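Local coordinates for protein CDP-4-keto-6-deoxy-D-glucose-3-dehydrase (Yersinia pseudotuberculosis, PDB 3BB8) that probably acts as a pyridoxal 5'-phosphate-dependent 3-dehydrase on CDP-4-keto-6-deoxy-D-glucose in lipopolysaccharide sugar biosynthesis, at residues P134-V139 with G379-Q384. The protein carries 1 engineered substitution. Numbering follows the deposited sequence.
Sequences PVFVDV and GNLTRQ
Phe136, on strand 133-140, faces the single 3-10 turn at 381-383, and the nearest pair of CA atoms, Phe136 CA and Thr382 CA, lies 9.1 Å apart. Side chains bridge that gap, and no hydrogen bond crosses it. Phe136 carries one side of the contact alone. Its CG lies anti to its own carbonyl carbon (chi1 -49°), which sends the ring out from the strand to meet the turn. Thr382 comes from the opposite direction and sets its methyl over one face of that ring, near the CD1-CE1 side: CG2 is 3.9 Å from Phe136 CE1 and 4.1 Å from Phe136 CD1. The threonine torsion (chi1 61°) makes this possible, because it tucks OG1 between the backbone N and the carbonyl carbon and leaves the methyl as the branch that reaches the phenyl group. Leu381 comes in obliquely near CE2, on the same side of the ring plane as the methyl, with CD1 4.4 Å from Phe136 CE2. Two backbone hydrogen bonds, Arg383 N to Asn380 O and Gln384 N to Leu381 O, close the turn that carries Leu381 and Thr382. Only 111 Å² is buried, both sides summed, in a small apolar joint. It packs the loop between helix 359-368 and strand 393-394 onto the large mixed sheet of the aspartate aminotransferase fold, near the cofactor pocket: the Leu381 side chain is about 7 Å from that of Phe120, which binds pyridoxal 5'-phosphate. Strand 133-140 runs parallel to both 112-115 and 393-394, Leu381 also packs on Val124 of helix 121-129, and Arg383 forms a salt bridge to Asp402 of helix 399-407 and a hydrogen bond to Ser271 of the second subunit.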
loop_
_atom_site.group_PDB
_atom_site.type_symbol
_atom_site.label_atom_id
_atom_site.label_comp_id
_atom_site.label_asym_id
_atom_site.label_seq_id
_atom_site.Cartn_x
_atom_site.Cartn_y
_atom_site.Cartn_z
ATOM N N PRO A 134 -21.291 6.184 -6.806
ATOM C CA PRO A 134 -20.715 7.217 -7.669
ATOM C C PRO A 134 -21.811 7.820 -8.552
ATOM O O PRO A 134 -22.676 7.102 -9.058
ATOM C CB PRO A 134 -19.687 6.449 -8.500
ATOM C CG PRO A 134 -19.376 5.248 -7.658
ATOM C CD PRO A 134 -20.728 4.867 -7.131
ATOM N N VAL A 135 -21.778 9.136 -8.710
ATOM C CA VAL A 135 -22.735 9.851 -9.553
ATOM C C VAL A 135 -21.913 10.637 -10.577
ATOM O O VAL A 135 -21.166 11.543 -10.208
ATOM C CB VAL A 135 -23.592 10.821 -8.717
ATOM C CG1 VAL A 135 -24.552 11.581 -9.621
ATOM C CG2 VAL A 135 -24.373 10.041 -7.670
ATOM N N PHE A 136 -22.040 10.285 -11.854
ATOM C CA PHE A 136 -21.268 10.948 -12.908
ATOM C C PHE A 136 -21.966 12.046 -13.717
ATOM O O PHE A 136 -23.178 12.007 -13.931
ATOM C CB PHE A 136 -20.751 9.920 -13.925
ATOM C CG PHE A 136 -20.064 8.727 -13.317
ATOM C CD1 PHE A 136 -20.796 7.602 -12.947
ATOM C CD2 PHE A 136 -18.676 8.712 -13.157
ATOM C CE1 PHE A 136 -20.162 6.471 -12.430
ATOM C CE2 PHE A 136 -18.029 7.593 -12.642
ATOM C CZ PHE A 136 -18.773 6.466 -12.278
ATOM N N VAL A 137 -21.169 13.015 -14.169
ATOM C CA VAL A 137 -21.623 14.099 -15.043
ATOM C C VAL A 137 -20.537 14.232 -16.112
ATOM O O VAL A 137 -19.364 13.961 -15.853
ATOM C CB VAL A 137 -21.795 15.453 -14.316
ATOM C CG1 VAL A 137 -22.934 15.361 -13.329
ATOM C CG2 VAL A 137 -20.500 15.862 -13.638
ATOM N N ASP A 138 -20.924 14.648 -17.311
ATOM C CA ASP A 138 -19.988 14.767 -18.423
ATOM C C ASP A 138 -18.858 15.777 -18.239
ATOM O O ASP A 138 -18.929 16.672 -17.398
ATOM C CB ASP A 138 -20.769 15.081 -19.705
ATOM C CG ASP A 138 -20.005 14.711 -20.963
ATOM O OD1 ASP A 138 -19.370 13.634 -20.990
ATOM O OD2 ASP A 138 -20.055 15.491 -21.934
ATOM N N VAL A 139 -17.803 15.608 -19.028
ATOM C CA VAL A 139 -16.657 16.509 -18.986
ATOM C C VAL A 139 -16.694 17.427 -20.209
ATOM O O VAL A 139 -17.612 17.355 -21.032
ATOM C CB VAL A 139 -15.325 15.734 -19.011
ATOM C CG1 VAL A 139 -15.205 14.856 -17.774
ATOM C CG2 VAL A 139 -15.244 14.896 -20.275
ATOM N N GLY A 379 -11.047 6.214 -20.264
ATOM C CA GLY A 379 -11.924 6.744 -21.298
ATOM C C GLY A 379 -13.293 7.024 -20.711
ATOM O O GLY A 379 -13.636 8.169 -20.429
ATOM N N ASN A 380 -14.091 5.976 -20.550
ATOM C CA ASN A 380 -15.412 6.105 -19.949
ATOM C C ASN A 380 -15.552 4.947 -18.966
ATOM O O ASN A 380 -15.805 3.806 -19.365
ATOM C CB ASN A 380 -16.520 6.030 -20.998
ATOM C CG ASN A 380 -17.909 6.202 -20.392
ATOM O OD1 ASN A 380 -18.883 6.459 -21.106
ATOM N ND2 ASN A 380 -18.008 6.057 -19.073
ATOM N N LEU A 381 -15.380 5.257 -17.686
ATOM C CA LEU A 381 -15.454 4.256 -16.632
ATOM C C LEU A 381 -16.691 3.367 -16.700
ATOM O O LEU A 381 -16.581 2.155 -16.540
ATOM C CB LEU A 381 -15.357 4.932 -15.257
ATOM C CG LEU A 381 -13.935 5.361 -14.885
ATOM C CD1 LEU A 381 -13.960 6.326 -13.727
ATOM C CD2 LEU A 381 -13.102 4.124 -14.561
ATOM N N THR A 382 -17.855 3.953 -16.955
ATOM C CA THR A 382 -19.079 3.165 -17.025
ATOM C C THR A 382 -19.062 2.106 -18.116
ATOM O O THR A 382 -19.881 1.190 -18.090
ATOM C CB THR A 382 -20.323 4.045 -17.232
ATOM O OG1 THR A 382 -20.212 4.758 -18.471
ATOM C CG2 THR A 382 -20.469 5.026 -16.091
ATOM N N ARG A 383 -18.136 2.219 -19.069
ATOM C CA ARG A 383 -18.031 1.234 -20.145
ATOM C C ARG A 383 -16.890 0.247 -19.923
ATOM O O ARG A 383 -16.582 -0.573 -20.796
ATOM C CB ARG A 383 -17.832 1.923 -21.502
ATOM C CG ARG A 383 -18.989 2.800 -21.934
ATOM C CD ARG A 383 -18.737 3.393 -23.313
ATOM N NE ARG A 383 -19.846 4.245 -23.720
ATOM C CZ ARG A 383 -21.006 3.794 -24.183
ATOM N NH1 ARG A 383 -21.209 2.489 -24.311
ATOM N NH2 ARG A 383 -21.971 4.651 -24.502
ATOM N N GLN A 384 -16.240 0.334 -18.772
ATOM C CA GLN A 384 -15.145 -0.578 -18.477
ATOM C C GLN A 384 -15.752 -1.869 -17.977
ATOM O O GLN A 384 -16.753 -1.851 -17.270
ATOM C CB GLN A 384 -14.219 0.018 -17.412
ATOM C CG GLN A 384 -13.294 1.098 -17.946
ATOM C CD GLN A 384 -12.141 0.533 -18.740
ATOM O OE1 GLN A 384 -11.527 1.230 -19.546
ATOM N NE2 GLN A 384 -11.819 -0.727 -18.502
#